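PDB 3PQA: lactaldehyde dehydrogenase from Methanocaldococcus jannaschii, which oxidises lactaldehyde to lactate with NAD as the preferred coenzyme, a step in the biosynthesis of coenzyme F420, and works as a homotetramer. Local coordinates for residues P29-E34 / N195-A200; N60-I65 / K150-I155; N248-D253 / A398-D403; I318-A323 / D347-Y352. All blocks are in the same frame, centred on the assembly; numbering follows the deposited sequence. Where two conformers were deposited one is given.

Contact 1: P29-E34 / N195-A200; sequences PALSRE and NLLTGA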
loop_
_atom_site.group_PDB
_atom_site.type_symbol
_atom_site.label_atom_id
_atom_site.label_comp_id
_atom_site.label_asym_id
_atom_site.label_seq_id
_atom_site.Cartn_x
_atom_site.Cartn_y
_atom_site.Cartn_z
ATOM N N PRO B 29 22.360 34.033 20.223
ATOM C CA PRO B 29 23.236 33.174 21.020
ATOM C C PRO B 29 24.031 32.162 20.185
ATOM O O PRO B 29 23.540 31.642 19.175
ATOM C CB PRO B 29 22.261 32.451 21.961
ATOM C CG PRO B 29 20.989 33.270 21.919
ATOM C CD PRO B 29 20.935 33.802 20.531
ATOM N N ALA B 30 25.267 31.911 20.605
ATOM C CA ALA B 30 26.043 30.808 20.057
ATOM C C ALA B 30 26.408 29.873 21.191
ATOM O O ALA B 30 27.209 30.204 22.068
ATOM C CB ALA B 30 27.276 31.295 19.324
ATOM N N LEU B 31 25.802 28.695 21.171
ATOM C CA LEU B 31 25.989 27.701 22.208
ATOM C C LEU B 31 27.371 27.070 22.125
ATOM O O LEU B 31 27.894 26.828 21.041
ATOM C CB LEU B 31 24.911 26.618 22.088
ATOM C CG LEU B 31 23.527 26.895 22.671
ATOM C CD1 LEU B 31 22.881 28.146 22.087
ATOM C CD2 LEU B 31 22.647 25.685 22.419
ATOM N N SER B 32 27.969 26.831 23.286
ATOM C CA SER B 32 29.193 26.055 23.370
ATOM C C SER B 32 28.875 24.575 23.181
ATOM O O SER B 32 27.707 24.166 23.281
ATOM C CB SER B 32 29.824 26.251 24.744
ATOM O OG SER B 32 28.978 25.701 25.738
ATOM N N ARG B 33 29.906 23.768 22.921
ATOM C CA ARG B 33 29.735 22.317 22.833
ATOM C C ARG B 33 29.110 21.777 24.117
ATOM O O ARG B 33 28.258 20.884 24.073
ATOM C CB ARG B 33 31.067 21.604 22.553
ATOM C CG ARG B 33 30.918 20.078 22.429
ATOM C CD ARG B 33 32.196 19.370 21.961
ATOM N NE ARG B 33 32.704 19.885 20.689
ATOM C CZ ARG B 33 32.351 19.453 19.481
ATOM N NH1 ARG B 33 31.459 18.471 19.325
ATOM N NH2 ARG B 33 32.900 20.014 18.415
ATOM N N GLU B 34 29.513 22.343 25.253
ATOM C CA GLU B 34 29.002 21.903 26.547
ATOM C C GLU B 34 27.531 22.273 26.723
ATOM O O GLU B 34 26.772 21.520 27.333
ATOM C CB GLU B 34 29.852 22.453 27.701
ATOM C CG GLU B 34 29.682 21.687 29.009
ATOM C CD GLU B 34 29.857 20.188 28.831
ATOM O OE1 GLU B 34 30.855 19.775 28.202
ATOM O OE2 GLU B 34 28.996 19.424 29.315
ATOM N N ASN B 195 14.062 21.618 20.654
ATOM C CA ASN B 195 15.162 22.468 21.091
ATOM C C ASN B 195 15.917 23.084 19.912
ATOM O O ASN B 195 16.608 22.383 19.179
ATOM C CB ASN B 195 16.142 21.666 21.954
ATOM C CG ASN B 195 15.453 20.891 23.084
ATOM O OD1 ASN B 195 15.323 21.398 24.197
ATOM N ND2 ASN B 195 15.007 19.660 22.798
ATOM N N LEU B 196 15.799 24.400 19.749
ATOM C CA LEU B 196 16.574 25.102 18.731
ATOM C C LEU B 196 17.931 25.478 19.311
ATOM O O LEU B 196 18.012 26.160 20.341
ATOM C CB LEU B 196 15.825 26.338 18.228
ATOM C CG LEU B 196 16.425 27.051 17.008
ATOM C CD1 LEU B 196 16.183 26.313 15.669
ATOM C CD2 LEU B 196 15.889 28.478 16.933
ATOM N N LEU B 197 18.986 25.001 18.660
ATOM C CA LEU B 197 20.360 25.193 19.118
ATOM C C LEU B 197 21.156 26.003 18.083
ATOM O O LEU B 197 21.600 25.471 17.046
ATOM C CB LEU B 197 21.033 23.838 19.388
ATOM C CG LEU B 197 20.317 22.817 20.278
ATOM C CD1 LEU B 197 21.219 21.616 20.517
ATOM C CD2 LEU B 197 19.884 23.454 21.610
ATOM N N THR B 198 21.316 27.297 18.364
ATOM C CA THR B 198 22.025 28.196 17.459
ATOM C C THR B 198 23.505 28.257 17.786
ATOM O O THR B 198 23.903 28.026 18.933
ATOM C CB THR B 198 21.409 29.631 17.417
ATOM O OG1 THR B 198 21.333 30.183 18.738
ATOM C CG2 THR B 198 20.006 29.593 16.791
ATOM N N GLY B 199 24.315 28.556 16.777
ATOM C CA GLY B 199 25.755 28.706 16.976
ATOM C C GLY B 199 26.543 28.180 15.800
ATOM O O GLY B 199 25.997 27.976 14.712
ATOM N N ALA B 200 27.829 27.942 16.026
ATOM C CA ALA B 200 28.735 27.519 14.976
ATOM C C ALA B 200 28.432 26.078 14.584
ATOM O O ALA B 200 28.414 25.189 15.441
ATOM C CB ALA B 200 30.187 27.658 15.451
HETATM O O HOH W 1 28.693 27.925 18.700
#
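Leu31 meets Leu197 and Thr198 just past the end of strand 194-196. Its backbone N donates to Thr198 O at 3.0 Å, an almost straight bond (178°), and its side chain bends round the same oxygen: CB lies 3.6 Å from Thr198 O, CG slightly farther, and CD1 closes on it to 3.3 Å, a tight carbon-oxygen approach. The other methyl, CD2, turns to apolar company and meets Leu197 CD2 at 3.6 Å, the two side chains crossing at about a right angle. This join ties the link between the N-terminal hairpin and helix 33-44 to a parallel edge strand of the NAD-binding domain's Rossmann-like sheet. With Leu31 cut back to an alanine, Leu197 CD2 is likely to lose its mate and a gap to open beside Val204 of helix 201-210. Thr198 OG1 sits between its own backbone N and carbonyl carbon (chi1 55°), from where it donates to Pro29 O at 2.7 Å, arriving from above the carbonyl plane. Gly199 suits the next position, since a side chain there would press on Ala30 and Leu31 and its backbone angles favour glycine. One water accepts a hydrogen bond from Ala200 N at 2.8 Å and donates to Leu31 O at 2.7 Å.

Contact 2: N60-I65 / K150-I155; sequences NILMNI and KIAPAI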
loop_
_atom_site.group_PDB
_atom_site.type_symbol
_atom_site.label_atom_id
_atom_site.label_comp_id
_atom_site.label_asym_id
_atom_site.label_seq_id
_atom_site.Cartn_x
_atom_site.Cartn_y
_atom_site.Cartn_z
ATOM N N ASN B 60 -3.118 18.153 16.793
ATOM C CA ASN B 60 -3.433 19.511 17.234
ATOM C C ASN B 60 -2.234 20.440 17.205
ATOM O O ASN B 60 -2.345 21.589 16.748
ATOM C CB ASN B 60 -4.058 19.501 18.633
ATOM C CG ASN B 60 -5.488 18.992 18.622
ATOM O OD1 ASN B 60 -6.151 19.007 17.581
ATOM N ND2 ASN B 60 -5.972 18.535 19.784
ATOM N N ILE B 61 -1.090 19.944 17.680
ATOM C CA ILE B 61 0.158 20.723 17.706
ATOM C C ILE B 61 0.574 21.095 16.291
ATOM O O ILE B 61 0.890 22.252 16.003
ATOM C CB ILE B 61 1.300 19.959 18.401
ATOM C CG1 ILE B 61 1.053 19.883 19.907
ATOM C CG2 ILE B 61 2.656 20.632 18.122
ATOM C CD1 ILE B 61 1.894 18.831 20.595
ATOM N N LEU B 62 0.541 20.109 15.395
ATOM C CA LEU B 62 0.918 20.356 13.995
ATOM C C LEU B 62 -0.022 21.388 13.320
ATOM O O LEU B 62 0.438 22.312 12.642
ATOM C CB LEU B 62 0.983 19.034 13.211
ATOM C CG LEU B 62 2.144 18.137 13.686
ATOM C CD1 LEU B 62 1.987 16.691 13.211
ATOM C CD2 LEU B 62 3.522 18.698 13.280
ATOM N N MET B 63 -1.332 21.231 13.527
ATOM C CA MET B 63 -2.304 22.162 12.964
ATOM C C MET B 63 -2.139 23.571 13.522
ATOM O O MET B 63 -2.274 24.552 12.780
ATOM C CB MET B 63 -3.738 21.660 13.156
ATOM C CG MET B 63 -4.081 20.454 12.272
ATOM S SD MET B 63 -3.864 20.726 10.494
ATOM C CE MET B 63 -5.129 21.921 10.144
ATOM N N ASN B 64 -1.816 23.669 14.806
ATOM C CA ASN B 64 -1.641 24.980 15.419
ATOM C C ASN B 64 -0.373 25.670 14.946
ATOM O O ASN B 64 -0.362 26.872 14.780
ATOM C CB ASN B 64 -1.709 24.925 16.944
ATOM C CG ASN B 64 -1.727 26.319 17.574
ATOM O OD1 ASN B 64 -0.738 26.760 18.115
ATOM N ND2 ASN B 64 -2.857 27.004 17.481
ATOM N N ILE B 65 0.678 24.903 14.697
ATOM C CA ILE B 65 1.892 25.467 14.102
ATOM C C ILE B 65 1.543 26.044 12.731
ATOM O O ILE B 65 1.903 27.197 12.420
ATOM C CB ILE B 65 3.032 24.423 14.025
ATOM C CG1 ILE B 65 3.579 24.142 15.436
ATOM C CG2 ILE B 65 4.151 24.909 13.107
ATOM C CD1 ILE B 65 4.443 22.912 15.546
ATOM N N LYS B 150 11.599 18.582 8.290
ATOM C CA LYS B 150 12.195 17.718 9.306
ATOM C C LYS B 150 11.403 17.724 10.615
ATOM O O LYS B 150 11.162 16.667 11.207
ATOM C CB LYS B 150 13.645 18.116 9.588
ATOM C CG LYS B 150 14.559 18.054 8.363
ATOM C CD LYS B 150 16.021 18.270 8.738
ATOM C CE LYS B 150 16.887 18.528 7.482
ATOM N NZ LYS B 150 16.900 17.348 6.558
ATOM N N ILE B 151 11.044 18.921 11.087
ATOM C CA ILE B 151 10.257 19.083 12.314
ATOM C C ILE B 151 8.874 18.431 12.250
ATOM O O ILE B 151 8.498 17.699 13.175
ATOM C CB ILE B 151 10.124 20.578 12.718
ATOM C CG1 ILE B 151 11.518 21.170 12.967
ATOM C CG2 ILE B 151 9.234 20.744 13.972
ATOM C CD1 ILE B 151 11.519 22.692 13.087
ATOM N N ALA B 152 8.118 18.721 11.189
ATOM C CA ALA B 152 6.750 18.210 11.088
ATOM C C ALA B 152 6.694 16.658 11.144
ATOM O O ALA B 152 5.978 16.094 11.998
ATOM C CB ALA B 152 6.054 18.761 9.847
ATOM N N PRO B 153 7.468 15.957 10.283
ATOM C CA PRO B 153 7.483 14.482 10.428
ATOM C C PRO B 153 8.041 13.962 11.761
ATOM O O PRO B 153 7.571 12.934 12.252
ATOM C CB PRO B 153 8.337 13.997 9.253
ATOM C CG PRO B 153 9.111 15.184 8.796
ATOM C CD PRO B 153 8.347 16.419 9.184
ATOM N N ALA B 154 9.031 14.654 12.344
ATOM C CA ALA B 154 9.568 14.259 13.650
ATOM C C ALA B 154 8.524 14.304 14.761
ATOM O O ALA B 154 8.408 13.359 15.551
ATOM C CB ALA B 154 10.782 15.119 14.017
ATOM N N ILE B 155 7.769 15.403 14.829
ATOM C CA ILE B 155 6.671 15.531 15.789
ATOM C C ILE B 155 5.603 14.452 15.527
ATOM O O ILE B 155 5.147 13.755 16.444
ATOM C CB ILE B 155 6.042 16.950 15.768
ATOM C CG1 ILE B 155 7.042 17.997 16.285
ATOM C CG2 ILE B 155 4.746 17.005 16.607
ATOM C CD1 ILE B 155 6.537 19.424 16.139
#
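Leu62 and Ile155 form the middle of this contact, lying alongside each other and pointing opposite ways between two helices. Leu62 CD2 lies 3.9 Å from Ile155 CG2, and its CG backs the same methyl. With CG anti to the carbonyl carbon (chi1 -68°), Leu62 sends CD2 across to the neighbouring helix, where it also rests 3.8 Å from Ala152 O and 4.3 Å from Ala152 CB. Ile155 divides its two branches between partners: CG2 takes Leu62, while CD1 meets Ile65 CD1 tip to tip at 4.1 Å. Ile61 adds a looser touch through its CG2 to Ile155 CG2.

These side chains are presented by helices 55-71 and 145-156, whose short segments run nearly antiparallel, at 159°, with their axes 10.5 Å apart. Leu62, Ile61 and Ile65 from one helix and Ile155 from the other bridge that distance, whereas the small Ala152 lets Leu62 settle close to the backbone of the other helix. Pro153 has no N-H to give to the turn before it, and the 150-155 segment is kinked there. Farther out, Phe102 of helix 88-111 touches both Ile65 and Ala152, so it borders the two helices together. Ile180 of helix 171-186 packs on Ile65, and Ile161 of strand 160-165 touches Ile155, which places the pair in the helical layer against the sheet of the NAD-binding domain.

All the touching residues are buried and the segments share no polar bond; their association therefore rests on shape and on the removal of branched hydrocarbon from water, with main-chain polarity met largely within each helix.

Contact 3: N248-D253 / A398-D403; sequences NIVLKD and AIFTND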
loop_
_atom_site.group_PDB
_atom_site.type_symbol
_atom_site.label_atom_id
_atom_site.label_comp_id
_atom_site.label_asym_id
_atom_site.label_seq_id
_atom_site.Cartn_x
_atom_site.Cartn_y
_atom_site.Cartn_z
ATOM N N ASN B 248 20.260 19.577 -17.311
ATOM C CA ASN B 248 18.980 19.810 -17.953
ATOM C C ASN B 248 19.210 19.688 -19.450
ATOM O O ASN B 248 19.995 20.419 -19.999
ATOM C CB ASN B 248 18.460 21.207 -17.582
ATOM C CG ASN B 248 17.941 21.291 -16.139
ATOM O OD1 ASN B 248 16.742 21.472 -15.925
ATOM N ND2 ASN B 248 18.840 21.192 -15.148
ATOM N N ILE B 249 18.473 18.787 -20.097
ATOM C CA ILE B 249 18.765 18.343 -21.462
ATOM C C ILE B 249 17.675 18.841 -22.386
ATOM O O ILE B 249 16.508 18.642 -22.106
ATOM C CB ILE B 249 18.787 16.794 -21.511
ATOM C CG1 ILE B 249 19.988 16.280 -20.713
ATOM C CG2 ILE B 249 18.731 16.262 -22.979
ATOM C CD1 ILE B 249 19.913 14.816 -20.308
ATOM N N VAL B 250 18.063 19.472 -23.491
ATOM C CA VAL B 250 17.080 20.011 -24.427
ATOM C C VAL B 250 17.304 19.297 -25.746
ATOM O O VAL B 250 18.313 19.551 -26.422
ATOM C CB VAL B 250 17.242 21.537 -24.619
ATOM C CG1 VAL B 250 16.219 22.092 -25.645
ATOM C CG2 VAL B 250 17.107 22.275 -23.289
ATOM N N LEU B 251 16.387 18.395 -26.099
ATOM C CA LEU B 251 16.487 17.666 -27.374
ATOM C C LEU B 251 15.995 18.534 -28.537
ATOM O O LEU B 251 15.297 19.517 -28.329
ATOM C CB LEU B 251 15.715 16.346 -27.332
ATOM C CG LEU B 251 16.165 15.320 -26.284
ATOM C CD1 LEU B 251 15.517 13.978 -26.562
ATOM C CD2 LEU B 251 17.668 15.163 -26.296
ATOM N N LYS B 252 16.351 18.162 -29.760
ATOM C CA LYS B 252 16.039 18.998 -30.922
ATOM C C LYS B 252 14.542 19.142 -31.206
ATOM O O LYS B 252 14.143 20.053 -31.923
ATOM C CB LYS B 252 16.778 18.498 -32.171
ATOM C CG LYS B 252 16.335 17.125 -32.661
ATOM C CD LYS B 252 17.198 16.679 -33.849
ATOM C CE LYS B 252 16.795 15.299 -34.340
ATOM N NZ LYS B 252 17.158 14.227 -33.353
ATOM N N ASP B 253 13.722 18.244 -30.659
ATOM C CA ASP B 253 12.280 18.339 -30.853
ATOM C C ASP B 253 11.549 19.074 -29.716
ATOM O O ASP B 253 10.317 19.112 -29.696
ATOM C CB ASP B 253 11.672 16.947 -31.055
ATOM C CG ASP B 253 11.626 16.146 -29.776
ATOM O OD1 ASP B 253 12.636 16.145 -29.029
ATOM O OD2 ASP B 253 10.573 15.542 -29.504
ATOM N N ALA B 398 16.763 16.791 -15.898
ATOM C CA ALA B 398 15.555 17.130 -16.659
ATOM C C ALA B 398 15.820 16.922 -18.122
ATOM O O ALA B 398 16.977 17.021 -18.568
ATOM C CB ALA B 398 15.112 18.591 -16.404
ATOM N N ILE B 399 14.746 16.646 -18.848
ATOM C CA ILE B 399 14.786 16.497 -20.299
ATOM C C ILE B 399 13.565 17.152 -20.941
ATOM O O ILE B 399 12.429 16.965 -20.489
ATOM C CB ILE B 399 14.890 15.013 -20.724
ATOM C CG1 ILE B 399 14.852 14.910 -22.251
ATOM C CG2 ILE B 399 13.778 14.163 -20.100
ATOM C CD1 ILE B 399 15.421 13.667 -22.790
ATOM N N PHE B 400 13.817 17.909 -22.002
ATOM C CA PHE B 400 12.765 18.567 -22.746
ATOM C C PHE B 400 12.701 17.883 -24.093
ATOM O O PHE B 400 13.680 17.894 -24.848
ATOM C CB PHE B 400 13.072 20.061 -22.885
ATOM C CG PHE B 400 13.027 20.802 -21.572
ATOM C CD1 PHE B 400 14.124 20.798 -20.719
ATOM C CD2 PHE B 400 11.871 21.492 -21.194
ATOM C CE1 PHE B 400 14.074 21.462 -19.493
ATOM C CE2 PHE B 400 11.809 22.170 -19.972
ATOM C CZ PHE B 400 12.925 22.172 -19.130
ATOM N N THR B 401 11.547 17.281 -24.386
ATOM C CA THR B 401 11.320 16.554 -25.632
ATOM C C THR B 401 9.830 16.271 -25.742
ATOM O O THR B 401 9.124 16.266 -24.724
ATOM C CB THR B 401 12.131 15.200 -25.701
ATOM O OG1 THR B 401 11.939 14.572 -26.977
ATOM C CG2 THR B 401 11.729 14.218 -24.570
ATOM N N ASN B 402 9.363 16.055 -26.975
ATOM C CA ASN B 402 7.998 15.627 -27.247
ATOM C C ASN B 402 7.928 14.159 -27.663
ATOM O O ASN B 402 6.864 13.669 -28.028
ATOM C CB ASN B 402 7.387 16.510 -28.344
ATOM C CG ASN B 402 7.025 17.889 -27.839
ATOM O OD1 ASN B 402 6.418 18.031 -26.776
ATOM N ND2 ASN B 402 7.391 18.915 -28.597
ATOM N N ASP B 403 9.068 13.462 -27.610
ATOM C CA ASP B 403 9.204 12.083 -28.105
ATOM C C ASP B 403 9.018 11.065 -26.966
ATOM O O ASP B 403 9.791 11.054 -26.000
ATOM C CB ASP B 403 10.608 11.956 -28.729
ATOM C CG ASP B 403 10.834 10.648 -29.475
ATOM O OD1 ASP B 403 10.702 9.560 -28.872
ATOM O OD2 ASP B 403 11.233 10.731 -30.672
#
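Ile249 and Phe400 are joined by the backbone ladder of two parallel strands, running only 13° apart. Ile249 N donates to Ala398 O at 2.8 Å, Ile249 O receives Phe400 N at 2.8 Å, and Leu251 N returns to Phe400 O at 3.0 Å.

A second group of bonds centres on one carboxylate beyond the strand ends. Thr401 OG1 donates to the syn lone pair of Asp253 OD1 at 2.7 Å, and Asn402 N reaches Asp253 OD2 at 2.9 Å from above the carboxylate plane. Asp253 turns inward because CG stands between its backbone N and carbonyl carbon (chi1 73°). Thr401 OG1 also accepts from Asp403 N, an ST turn, so threonine suits a place needing donor and acceptor at once. Were Asp253 a leucine, Thr401 OG1 and Asn402 N would probably be left without the carboxylate that holds both, and the turn would be freer to shift.

Side chains also meet on both faces of the sheet and just past its strand ends. Leu251 CD1 meets Ile399 CD1 at 3.8 Å, and Val250 CG2 approaches Phe400 CD1 obliquely at 4.2 Å. Asn248 OD1 sets a polar oxygen against a methyl, 3.3 Å from Ala398 CB, while Ser425 N supplies its hydrogen bond.

These are central strands of the catalytic domain's sheet, with strand 278-284 beyond 246-250. Helix 256-268 covers Asn248, Val250 and Phe400, helix 404-413 covers Ile249 and Ile399, and Asn402 makes backbone hydrogen bonds to a second subunit.

Contact 4: I318-A323 / D347-Y352; sequences ISVEHA and DKALFY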
loop_
_atom_site.group_PDB
_atom_site.type_symbol
_atom_site.label_atom_id
_atom_site.label_comp_id
_atom_site.label_asym_id
_atom_site.label_seq_id
_atom_site.Cartn_x
_atom_site.Cartn_y
_atom_site.Cartn_z
ATOM N N ILE B 318 24.318 34.491 -0.607
ATOM C CA ILE B 318 24.182 34.515 0.849
ATOM C C ILE B 318 25.341 35.215 1.568
ATOM O O ILE B 318 25.195 35.609 2.725
ATOM C CB ILE B 318 23.990 33.095 1.422
ATOM C CG1 ILE B 318 23.429 33.163 2.854
ATOM C CG2 ILE B 318 25.312 32.321 1.359
ATOM C CD1 ILE B 318 22.049 33.862 2.983
ATOM N N SER B 319 26.479 35.356 0.891
ATOM C CA SER B 319 27.651 36.006 1.480
ATOM C C SER B 319 28.561 36.564 0.400
ATOM O O SER B 319 28.562 36.074 -0.741
ATOM C CB SER B 319 28.441 35.021 2.351
ATOM O OG SER B 319 29.181 34.107 1.554
ATOM N N VAL B 320 29.335 37.591 0.763
ATOM C CA VAL B 320 30.364 38.136 -0.120
ATOM C C VAL B 320 31.421 37.070 -0.406
ATOM O O VAL B 320 31.858 36.928 -1.547
ATOM C CB VAL B 320 31.031 39.397 0.487
ATOM C CG1 VAL B 320 31.990 40.028 -0.510
ATOM C CG2 VAL B 320 29.978 40.396 0.878
ATOM N N GLU B 321 31.808 36.324 0.635
ATOM C CA GLU B 321 32.770 35.213 0.534
ATOM C C GLU B 321 32.388 34.243 -0.591
ATOM O O GLU B 321 33.220 33.881 -1.431
ATOM C CB GLU B 321 32.862 34.443 1.860
ATOM C CG GLU B 321 34.166 33.656 2.032
ATOM C CD GLU B 321 34.092 32.505 3.045
ATOM O OE1 GLU B 321 33.444 32.632 4.112
ATOM O OE2 GLU B 321 34.722 31.458 2.781
ATOM N N HIS B 322 31.125 33.834 -0.604
ATOM C CA HIS B 322 30.669 32.913 -1.621
ATOM C C HIS B 322 30.704 33.560 -3.003
ATOM O O HIS B 322 31.170 32.963 -3.955
ATOM C CB HIS B 322 29.271 32.380 -1.301
ATOM C CG HIS B 322 28.832 31.321 -2.248
ATOM N ND1 HIS B 322 29.554 30.169 -2.443
ATOM C CD2 HIS B 322 27.778 31.256 -3.093
ATOM C CE1 HIS B 322 28.965 29.439 -3.371
ATOM N NE2 HIS B 322 27.880 30.071 -3.771
ATOM N N ALA B 323 30.221 34.788 -3.089
ATOM C CA ALA B 323 30.203 35.534 -4.347
ATOM C C ALA B 323 31.610 35.674 -4.949
ATOM O O ALA B 323 31.785 35.548 -6.160
ATOM C CB ALA B 323 29.568 36.897 -4.134
ATOM N N ASP B 347 28.410 42.711 -7.576
ATOM C CA ASP B 347 28.386 43.932 -6.780
ATOM C C ASP B 347 28.249 43.492 -5.334
ATOM O O ASP B 347 27.137 43.226 -4.870
ATOM C CB ASP B 347 27.204 44.803 -7.182
ATOM C CG ASP B 347 27.158 46.119 -6.424
ATOM O OD1 ASP B 347 28.033 46.380 -5.557
ATOM O OD2 ASP B 347 26.225 46.903 -6.698
ATOM N N LYS B 348 29.382 43.400 -4.639
ATOM C CA LYS B 348 29.466 42.732 -3.335
ATOM C C LYS B 348 28.908 41.304 -3.473
ATOM O O LYS B 348 29.420 40.527 -4.269
ATOM C CB LYS B 348 28.770 43.538 -2.232
ATOM C CG LYS B 348 29.390 44.923 -1.992
ATOM C CD LYS B 348 28.426 45.825 -1.241
ATOM C CE LYS B 348 27.220 46.166 -2.121
ATOM N NZ LYS B 348 26.170 46.914 -1.386
ATOM N N ALA B 349 27.853 40.969 -2.742
ATOM C CA ALA B 349 27.281 39.627 -2.846
ATOM C C ALA B 349 26.233 39.495 -3.963
ATOM O O ALA B 349 25.760 38.385 -4.252
ATOM C CB ALA B 349 26.712 39.181 -1.502
ATOM N N LEU B 350 25.871 40.617 -4.584
ATOM C CA LEU B 350 24.885 40.609 -5.659
ATOM C C LEU B 350 25.528 40.106 -6.955
ATOM O O LEU B 350 26.328 40.803 -7.592
ATOM C CB LEU B 350 24.228 41.986 -5.832
ATOM C CG LEU B 350 22.985 42.077 -6.726
ATOM C CD1 LEU B 350 21.832 41.223 -6.175
ATOM C CD2 LEU B 350 22.529 43.525 -6.898
ATOM N N PHE B 351 25.191 38.874 -7.327
ATOM C CA PHE B 351 25.793 38.244 -8.492
ATOM C C PHE B 351 24.806 38.220 -9.645
ATOM O O PHE B 351 23.697 37.692 -9.515
ATOM C CB PHE B 351 26.285 36.831 -8.168
ATOM C CG PHE B 351 27.476 36.415 -8.982
ATOM C CD1 PHE B 351 27.333 36.069 -10.320
ATOM C CD2 PHE B 351 28.749 36.402 -8.412
ATOM C CE1 PHE B 351 28.425 35.697 -11.084
ATOM C CE2 PHE B 351 29.862 36.052 -9.172
ATOM C CZ PHE B 351 29.700 35.691 -10.515
ATOM N N TYR B 352 25.215 38.774 -10.785
ATOM C CA TYR B 352 24.294 38.917 -11.907
ATOM C C TYR B 352 24.139 37.619 -12.697
ATOM O O TYR B 352 25.086 36.826 -12.779
ATOM C CB TYR B 352 24.726 40.098 -12.800
ATOM C CG TYR B 352 24.466 41.409 -12.098
ATOM C CD1 TYR B 352 25.315 41.855 -11.079
ATOM C CD2 TYR B 352 23.344 42.168 -12.403
ATOM C CE1 TYR B 352 25.055 43.035 -10.396
ATOM C CE2 TYR B 352 23.076 43.357 -11.733
ATOM C CZ TYR B 352 23.933 43.779 -10.723
ATOM O OH TYR B 352 23.682 44.957 -10.056
#
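Phe351 turns the edge of its ring to Ala323: the carbonyl oxygen Ala323 O lies near the ring plane, 3.6 Å from CE2, where the slightly positive rim hydrogens can face a partly negative atom. The methyl Ala323 CB stands more loosely by the same ring, 4.4 Å from CD2, and the side chain of Arg346 also touches Phe351. The imidazole of His322, by contrast, meets the ring of Trp325 with the planes at about 25°, and its NE2 bonds to Phe370 O.

Between the helix start and the beta turn, the fit is made by small residues. Ala323 CB rests 3.6 Å from Lys348 O and 3.8 Å from Ala349 CA, so its methyl already lies against the turn and a larger side chain would collide with it. Ala349 CB in turn lies 3.7 Å from Ser319 O and 4.2 Å from Val320 CG2; alanine suits this place because the CA atoms of Val320 and Ala349 are merely 4.4 Å apart.

The turn is type II', from Asp347 to Leu350, linking strands 346-347 and 350-357 as a hairpin at the border of the catalytic domain's sheet. Lys348 occupies its second position with a positive phi of 54°, and its amine leads away from the helix. Ser319 is the N-cap of helix 320-335; its OG accepts from His322 N at 2.9 Å. Leu22 touches both Val320 and Lys348.

Between the segments themselves the contact is van der Waals, with weak carbon-oxygen approaches; a backbone bond of Ala349 with Leu317, just ahead of the helix, adds a polar tie beside it.

In the fold
From the N terminus, contact 1 opens at 29-34 and closes at 195-200. Both segments of contact 2, 60-65 and 150-155, fall within that span, so its smaller loop of helices and strands lies inside the larger one. The chain then passes on to a second such pair: contact 3 opens at 248-253 and closes at 398-403, enclosing contact 4 between 318-323 and 347-352. No two loops cross. Contact 1 joins the start of helix 33-44 to the end of strand 194-196 and contact 2 joins helices 55-71 and 145-156, whereas contacts 3 and 4 both reach the catalytic domain's sheet. Contacts 1 and 3 lie on opposite sides of the chain's centre, their own centres about 47 Å apart.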